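Probable enoyl-CoA hydratase/isomerase (Mycobacterium abscessus, PDB 3SWX) probably catalyses the hydration or isomerisation of enoyl-CoA thioesters, as a trimeric member of the crotonase-like enoyl-CoA hydratase/isomerase family. Local coordinates at residues Gly90-Trp94 with Gln95-Arg99; Ala163-Trp166 with Met167-Asp171; Ala175-Ala178 with His179-Gly182; Ala201-Ile204 with Ala205-Ala208. All coordinates share one frame; numbering follows the deposited sequence.

Contact 1 (Gly90-Trp94 with Gln95-Arg99); sequences GINPW and QVDGR. With EDO (1,2-ethanediol), chain D.
Asn-92 and Gln-95 close a type I beta turn, with Gln-95 N bonded to Asn-92 O at 2.8 Å. The side-chain amide of Asn-92 uses both its oxygen and its nitrogen. With chi1 at -176°, CG of Asn-92 sits beside its carbonyl carbon, and from there Asn-92 OD1 accepts from Trp-94 N at 2.9 Å. This is an Asx turn within the beta turn. Asn-92 ND2 reaches forward to Asp-97 OD2 at 2.9 Å, and the bond is nearly straight (170°). The carboxylate oxygen lies in the amide plane of Asn-92, yet the donor meets it from above the carboxylate plane. A second bond from Asn-92 ND2 goes to O1 of a 1,2-ethanediol, probably a crystallisation additive. Gln-95, extended beyond CG, takes its NE2 to Pro-93 O at 3.3 Å. Its OE1 accepts from Leu-101 N, so both ends of the amide are tied. The segment belongs to the long loop between helix 76-81 and strand 105-109 of the crotonase-like fold. Trp-94 anchors it through NE1 to Leu-116 O and edge-to-face against Phe-33, while Arg-153 donates to Trp-94 O through NH1 and to Gln-95 O through NH2. Farther along, the extended Arg-99 side chain passes Ile-91. CD1 of Ile-91 touches CG of Arg-99 at 3.7 Å, and CB of Ile-91 sits over one face of the guanidinium, toward its rim. Val-96 packs on Leu-234 of the second subunit.

Contact 2 (Ala163-Trp166 with Met167-Asp171); sequences AMRW and MLTAD
A chi1 of 170° turns the Arg-165 chain away from its own N, and a bend at chi2 (60°) carries the guanidinium along the helix to Asp-171. Arg-165 NH1 donates to Asp-171 OD2 at 2.8 Å and forms a salt bridge. OD2 uses its anti lone pair and lies close to the guanidinium plane, although the guanidinium and carboxylate planes stand 78° apart. The Arg-165 chain is laid across the indole of Trp-166. Its CG lies over the centre of the ring, and CZ3 of Trp-166 lies over one face of the guanidinium, toward the rim. CB of Asp-171 meets the ring edge, 3.8 Å from CZ3 of Trp-166. Thr-169 folds back on the last turn, and Ala-170 leaves helical angles with positive phi. Thr-169 OG1 donates to Arg-165 O at 2.7 Å, in the carbonyl plane, and accepts from Asp-171 N at 3.0 Å in an ST turn. Met-164 and Met-167 meet on another side of the helix through their CE methyls at 3.7 Å. Met-164 also packs on Ala-219 of the second subunit. Thr-169 OG1 thus satisfies Arg-165 O, a water links Trp-166 O to Asp-171 O, and the nearby arginine probably helps keep Asp-171 ionised.

Contact 3 (Ala175-Ala178 with His179-Gly182); sequences AVEA and HRIG
Glu-177 and Arg-180 lie side by side and point the same way, about one helical turn apart. The arginine grips the carboxylate side-on with two nitrogens. Arg-180 NE donates to Glu-177 OE1 at 3.1 Å in a nearly straight bond (171°), and Arg-180 NH2 donates to Glu-177 OE2 at 3.2 Å. OE1 lies in the guanidinium plane, but NE approaches it from above the carboxylate plane. The two planes are 39° apart, so the pair is twisted rather than flat. Glu-177 gets there by a bend at chi2 (68°), and Arg-180 by one at chi3. CG2 of Ile-181 lies over one face of the guanidinium, toward the rim, and touches OE2 of Glu-177 at 3.5 Å. The salt bridge spans i to i+3 on the short helix 175-180, which follows strand 173-174 and precedes strand 186-188 in the chain. Ile-181 is the first residue to leave helical angles, and Ile-181 N still bonds to Glu-177 O at 3.1 Å. Gly-182 follows with positive phi. OE2 of Glu-177 also accepts from Trp-166 NE1, which joins this helix to helix 160-167. The end of His-179 leads away from residues 175-178, and its ND1 bonds to Val-184 O. Arg-180 packs on His-179 of the second subunit.

Contact 4 (Ala201-Ile204 with Ala205-Ala208); sequences AQTI and ARQA
Where helix 193-205 ends and the loop to helix 209-225 begins, side chains fold back on the last turn. Thr-203 O is the main acceptor. Thr-203 O takes Arg-206 N at 3.1 Å and the side-chain NE2 of Gln-207 at 2.8 Å, and the two donors come from opposite faces of the carbonyl plane. The amide of Gln-207 reaches back because its chain bends at chi2 (-53°), and Thr-203 O lies in the amide plane. Gln-207 N in turn bonds to Ile-204 O at 3.0 Å. One water donates to Ile-204 O and Gln-207 O, bridging the turn. Arg-206 bends at chi3 (-65°) and lays its guanidinium over Thr-203. CA of Thr-203 sits under one face, off toward the rim, at 3.6 Å from Arg-206 CZ. The bond from Arg-206 NH1 to Thr-203 OG1 is weak, at 3.0 Å. A second water joins Arg-206 NH2 to the same hydroxyl, which also bonds to Ala-199 O. Subunit packing lies close by: OE1 of Gln-207 accepts from Asn-141 ND2 of the third subunit, and Thr-203 packs on Asp-171 of that subunit. Ala-208 then takes the N-cap position of helix 209-225. The i to i-3 bonds of Arg-206 N and Gln-207 N mark a tightened last turn at a helix C-terminus, in a short link between two helices.

The contacts follow one another along the chain in numerical order, all within the crotonase-like fold. Contact 1 is a loop turn. Contacts 2 and 4 lie at the ends of helices 160-167 and 193-205, and contact 3 is the short helix 175-180 and the turn that ends it. Contacts 2 and 3 have centres about 14 Å apart and touch directly, with Trp-166 CD1 packed 3.9 Å from Ile-181 CD1. Contacts 2 and 4 are farthest apart, about 35 Å between centres, on opposite sides of the chain's centre. Yet they meet between subunits of the trimer. All four contacts reach neighbouring subunits, so these local turns and helix ends also lie at the trimer interfaces.

Contact 1 (Gly90-Trp94 with Gln95-Arg99)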
# COMPACT_ATOMS: atom_id res chain seq x y z
N GLY B 90 1.52 26.84 16.09
CA GLY B 90 0.70 26.08 15.17
C GLY B 90 1.41 24.82 14.73
O GLY B 90 2.55 24.57 15.12
N ILE B 91 0.71 24.01 13.93
CA ILE B 91 1.32 22.91 13.21
C ILE B 91 0.82 22.95 11.77
O ILE B 91 -0.37 23.16 11.54
CB ILE B 91 0.99 21.54 13.84
CG1 ILE B 91 1.70 20.43 13.07
CG2 ILE B 91 -0.55 21.27 13.87
CD1 ILE B 91 1.60 19.07 13.76
N ASN B 92 1.71 22.77 10.80
CA ASN B 92 1.31 22.72 9.41
C ASN B 92 0.18 21.68 9.26
O ASN B 92 0.38 20.51 9.56
CB ASN B 92 2.51 22.42 8.49
CG ASN B 92 2.16 22.45 7.03
OD1 ASN B 92 1.00 22.32 6.66
ND2 ASN B 92 3.16 22.58 6.18
N PRO B 93 -1.02 22.11 8.84
CA PRO B 93 -2.13 21.16 8.73
C PRO B 93 -1.83 19.99 7.79
O PRO B 93 -2.32 18.91 8.04
CB PRO B 93 -3.29 22.02 8.19
CG PRO B 93 -2.95 23.41 8.66
CD PRO B 93 -1.44 23.49 8.53
N TRP B 94 -1.01 20.22 6.76
CA TRP B 94 -0.57 19.16 5.85
C TRP B 94 0.56 18.29 6.42
O TRP B 94 0.88 17.23 5.86
CB TRP B 94 -0.19 19.75 4.48
CG TRP B 94 -1.40 20.23 3.77
CD1 TRP B 94 -2.14 19.55 2.86
CD2 TRP B 94 -2.07 21.48 3.98
NE1 TRP B 94 -3.22 20.31 2.46
CE2 TRP B 94 -3.19 21.50 3.14
CE3 TRP B 94 -1.81 22.60 4.79
CZ2 TRP B 94 -4.07 22.59 3.09
CZ3 TRP B 94 -2.69 23.68 4.74
CH2 TRP B 94 -3.79 23.66 3.90
N GLN B 95 1.15 18.73 7.53
CA GLN B 95 2.06 17.90 8.33
C GLN B 95 3.21 17.29 7.49
O GLN B 95 3.54 16.11 7.60
CB GLN B 95 1.28 16.82 9.07
CG GLN B 95 0.18 17.38 9.98
CD GLN B 95 -0.76 16.32 10.49
OE1 GLN B 95 -0.36 15.39 11.19
NE2 GLN B 95 -2.03 16.43 10.13
N VAL B 96 3.82 18.14 6.67
CA VAL B 96 4.95 17.79 5.81
C VAL B 96 6.24 18.56 6.15
O VAL B 96 7.13 18.61 5.32
CB VAL B 96 4.61 18.05 4.33
CG1 VAL B 96 3.65 17.04 3.81
CG2 VAL B 96 4.08 19.47 4.14
N ASP B 97 6.33 19.17 7.33
CA ASP B 97 7.53 19.88 7.73
C ASP B 97 8.28 19.15 8.83
O ASP B 97 9.15 19.72 9.44
CB ASP B 97 7.21 21.32 8.21
CG ASP B 97 6.58 22.18 7.12
OD1 ASP B 97 6.91 21.99 5.93
OD2 ASP B 97 5.76 23.04 7.47
N GLY B 98 7.96 17.89 9.07
CA GLY B 98 8.68 17.09 10.06
C GLY B 98 7.90 16.87 11.35
O GLY B 98 8.39 16.22 12.27
N ARG B 99 6.68 17.40 11.41
CA ARG B 99 5.86 17.27 12.59
C ARG B 99 4.44 16.82 12.23
O ARG B 99 3.82 17.35 11.32
CB ARG B 99 5.81 18.64 13.29
CG ARG B 99 5.18 18.63 14.68
CD ARG B 99 5.28 20.01 15.31
NE ARG B 99 4.52 20.10 16.56
CZ ARG B 99 4.02 21.23 17.05
NH1 ARG B 99 4.15 22.39 16.39
NH2 ARG B 99 3.36 21.21 18.21
C1 EDO D . 1.80 23.43 2.49
O1 EDO D . 3.09 23.33 3.13
C2 EDO D . 1.24 24.86 2.52
O2 EDO D . 2.26 25.87 2.66

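Contact 2 (Ala163-Trp166 with Met167-Asp171)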
# COMPACT_ATOMS: atom_id res chain seq x y z
N ALA B 163 -2.52 6.23 -8.07
CA ALA B 163 -2.13 7.60 -7.76
C ALA B 163 -1.70 8.40 -8.98
O ALA B 163 -2.16 9.53 -9.20
CB ALA B 163 -1.02 7.63 -6.66
N MET B 164 -0.84 7.81 -9.80
CA MET B 164 -0.33 8.51 -10.99
C MET B 164 -1.39 8.78 -12.07
O MET B 164 -1.33 9.78 -12.79
CB MET B 164 0.87 7.77 -11.56
CG MET B 164 2.10 7.77 -10.62
SD MET B 164 2.65 9.48 -10.31
CE MET B 164 3.81 9.23 -8.93
N ARG B 165 -2.35 7.87 -12.20
CA ARG B 165 -3.48 8.05 -13.09
C ARG B 165 -4.15 9.40 -12.85
O ARG B 165 -4.57 10.07 -13.82
CB ARG B 165 -4.49 6.91 -12.87
CG ARG B 165 -5.83 7.10 -13.56
CD ARG B 165 -5.66 7.21 -15.04
NE ARG B 165 -6.93 7.46 -15.72
CZ ARG B 165 -7.40 8.66 -16.05
NH1 ARG B 165 -6.74 9.78 -15.74
NH2 ARG B 165 -8.56 8.74 -16.68
N TRP B 166 -4.26 9.78 -11.58
CA TRP B 166 -4.88 11.05 -11.21
C TRP B 166 -3.88 12.20 -11.05
O TRP B 166 -4.16 13.32 -11.51
CB TRP B 166 -5.78 10.89 -9.96
CG TRP B 166 -6.72 9.74 -10.16
CD1 TRP B 166 -6.75 8.58 -9.44
CD2 TRP B 166 -7.72 9.60 -11.18
NE1 TRP B 166 -7.73 7.74 -9.92
CE2 TRP B 166 -8.33 8.33 -11.00
CE3 TRP B 166 -8.16 10.42 -12.22
CZ2 TRP B 166 -9.36 7.87 -11.83
CZ3 TRP B 166 -9.18 9.95 -13.06
CH2 TRP B 166 -9.78 8.69 -12.84
N MET B 167 -2.72 11.96 -10.44
CA MET B 167 -1.75 13.06 -10.26
C MET B 167 -1.10 13.55 -11.57
O MET B 167 -0.78 14.74 -11.70
CB MET B 167 -0.67 12.67 -9.24
CG MET B 167 -1.20 12.44 -7.82
SD MET B 167 0.12 12.34 -6.59
CE MET B 167 1.07 10.97 -7.24
N LEU B 168 -0.94 12.67 -12.56
CA LEU B 168 -0.22 13.05 -13.79
C LEU B 168 -1.12 13.70 -14.84
O LEU B 168 -0.62 14.40 -15.74
CB LEU B 168 0.52 11.86 -14.41
CG LEU B 168 1.58 11.14 -13.56
CD1 LEU B 168 2.26 10.07 -14.41
CD2 LEU B 168 2.63 12.10 -12.99
N THR B 169 -2.41 13.45 -14.75
CA THR B 169 -3.38 13.89 -15.73
C THR B 169 -4.18 15.13 -15.32
O THR B 169 -4.74 15.80 -16.18
CB THR B 169 -4.41 12.78 -15.98
OG1 THR B 169 -5.13 12.54 -14.77
CG2 THR B 169 -3.75 11.48 -16.49
N ALA B 170 -4.26 15.39 -14.02
CA ALA B 170 -5.18 16.38 -13.46
C ALA B 170 -6.68 16.05 -13.70
O ALA B 170 -7.52 16.92 -13.52
CB ALA B 170 -4.85 17.81 -13.96
N ASP B 171 -7.01 14.80 -14.07
CA ASP B 171 -8.41 14.45 -14.37
C ASP B 171 -9.20 14.39 -13.09
O ASP B 171 -8.67 14.02 -12.04
CB ASP B 171 -8.54 13.08 -15.07
CG ASP B 171 -8.14 13.11 -16.55
OD1 ASP B 171 -8.26 14.16 -17.21
OD2 ASP B 171 -7.70 12.05 -17.06
O HOH W 1 -6.43 14.39 -10.53

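Contact 3 (Ala175-Ala178 with His179-Gly182)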
# COMPACT_ATOMS: atom_id res chain seq x y z
N ALA B 175 -16.31 10.14 -5.87
CA ALA B 175 -16.26 9.48 -4.56
C ALA B 175 -16.07 7.97 -4.68
O ALA B 175 -15.31 7.40 -3.91
CB ALA B 175 -17.53 9.80 -3.73
N VAL B 176 -16.76 7.33 -5.64
CA VAL B 176 -16.65 5.87 -5.79
C VAL B 176 -15.18 5.50 -6.06
O VAL B 176 -14.63 4.59 -5.45
CB VAL B 176 -17.60 5.31 -6.90
CG1 VAL B 176 -17.30 3.84 -7.22
CG2 VAL B 176 -19.08 5.45 -6.48
N GLU B 177 -14.54 6.21 -6.98
CA GLU B 177 -13.16 5.94 -7.31
C GLU B 177 -12.24 6.25 -6.11
O GLU B 177 -11.35 5.47 -5.80
CB GLU B 177 -12.76 6.72 -8.56
CG GLU B 177 -11.29 6.63 -8.96
CD GLU B 177 -10.83 5.25 -9.42
OE1 GLU B 177 -11.67 4.32 -9.62
OE2 GLU B 177 -9.60 5.12 -9.60
N ALA B 178 -12.48 7.36 -5.40
CA ALA B 178 -11.65 7.73 -4.23
C ALA B 178 -11.71 6.65 -3.12
O ALA B 178 -10.70 6.37 -2.44
CB ALA B 178 -12.05 9.12 -3.69
N HIS B 179 -12.87 6.02 -3.00
CA HIS B 179 -13.13 4.97 -2.05
C HIS B 179 -12.51 3.64 -2.50
O HIS B 179 -11.96 2.89 -1.68
CB HIS B 179 -14.64 4.83 -1.88
CG HIS B 179 -15.06 3.70 -1.01
ND1 HIS B 179 -14.76 3.65 0.33
CD2 HIS B 179 -15.80 2.60 -1.27
CE1 HIS B 179 -15.29 2.56 0.86
NE2 HIS B 179 -15.93 1.91 -0.09
N ARG B 180 -12.59 3.37 -3.80
CA ARG B 180 -12.00 2.16 -4.39
C ARG B 180 -10.50 2.12 -4.10
O ARG B 180 -9.97 1.09 -3.66
CB ARG B 180 -12.19 2.09 -5.90
CG ARG B 180 -11.95 0.67 -6.45
CD ARG B 180 -12.09 0.62 -7.97
NE ARG B 180 -11.10 1.46 -8.64
CZ ARG B 180 -9.84 1.10 -8.90
NH1 ARG B 180 -9.40 -0.11 -8.58
NH2 ARG B 180 -9.03 1.96 -9.51
N ILE B 181 -9.84 3.25 -4.29
CA ILE B 181 -8.39 3.29 -4.18
C ILE B 181 -7.86 3.65 -2.80
O ILE B 181 -6.66 3.82 -2.64
CB ILE B 181 -7.75 4.14 -5.29
CG1 ILE B 181 -8.00 5.64 -5.07
CG2 ILE B 181 -8.29 3.66 -6.66
CD1 ILE B 181 -7.54 6.51 -6.24
N GLY B 182 -8.75 3.78 -1.81
CA GLY B 182 -8.34 3.84 -0.41
C GLY B 182 -8.22 5.20 0.25
O GLY B 182 -7.93 5.27 1.45

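Contact 4 (Ala201-Ile204 with Ala205-Ala208)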
# COMPACT_ATOMS: atom_id res chain seq x y z
N ALA B 201 -15.54 9.76 15.39
CA ALA B 201 -14.72 10.49 16.35
C ALA B 201 -15.14 10.19 17.79
O ALA B 201 -14.30 9.99 18.65
CB ALA B 201 -14.84 12.01 16.06
N GLN B 202 -16.45 10.13 18.04
CA GLN B 202 -16.95 9.79 19.38
C GLN B 202 -16.59 8.35 19.76
O GLN B 202 -16.29 8.07 20.93
CB GLN B 202 -18.46 10.01 19.47
CG GLN B 202 -18.91 11.46 19.36
CD GLN B 202 -18.43 12.36 20.51
OE1 GLN B 202 -17.89 11.88 21.51
NE2 GLN B 202 -18.61 13.69 20.34
N THR B 203 -16.60 7.44 18.80
CA THR B 203 -16.20 6.05 19.09
C THR B 203 -14.75 6.02 19.51
O THR B 203 -14.40 5.36 20.49
CB THR B 203 -16.42 5.12 17.90
OG1 THR B 203 -17.81 5.13 17.58
CG2 THR B 203 -15.99 3.70 18.24
N ILE B 204 -13.93 6.78 18.78
CA ILE B 204 -12.51 6.93 19.11
C ILE B 204 -12.35 7.47 20.52
O ILE B 204 -11.52 6.97 21.30
CB ILE B 204 -11.77 7.83 18.09
CG1 ILE B 204 -11.67 7.12 16.73
CG2 ILE B 204 -10.35 8.14 18.56
CD1 ILE B 204 -11.02 7.94 15.63
N ALA B 205 -13.17 8.47 20.84
CA ALA B 205 -13.13 9.12 22.15
C ALA B 205 -13.60 8.24 23.33
O ALA B 205 -13.31 8.57 24.49
CB ALA B 205 -13.92 10.46 22.11
N ARG B 206 -14.32 7.15 23.06
CA ARG B 206 -14.67 6.18 24.10
C ARG B 206 -13.52 5.19 24.36
O ARG B 206 -13.56 4.44 25.34
CB ARG B 206 -15.94 5.39 23.73
CG ARG B 206 -17.21 6.22 23.60
CD ARG B 206 -18.47 5.35 23.55
NE ARG B 206 -18.52 4.51 22.36
CZ ARG B 206 -18.96 4.90 21.15
NH1 ARG B 206 -18.95 4.03 20.15
NH2 ARG B 206 -19.40 6.15 20.94
N GLN B 207 -12.50 5.18 23.50
CA GLN B 207 -11.37 4.27 23.69
C GLN B 207 -10.28 4.93 24.54
O GLN B 207 -10.34 6.14 24.82
CB GLN B 207 -10.81 3.83 22.33
CG GLN B 207 -11.90 3.51 21.31
CD GLN B 207 -12.92 2.51 21.84
OE1 GLN B 207 -12.56 1.49 22.42
NE2 GLN B 207 -14.20 2.79 21.61
N ALA B 208 -9.30 4.14 24.95
CA ALA B 208 -8.27 4.64 25.86
C ALA B 208 -7.32 5.56 25.11
O ALA B 208 -6.61 5.08 24.23
CB ALA B 208 -7.49 3.48 26.46
O HOH W 2 -20.34 7.02 18.03
O HOH W 3 -9.62 8.20 23.11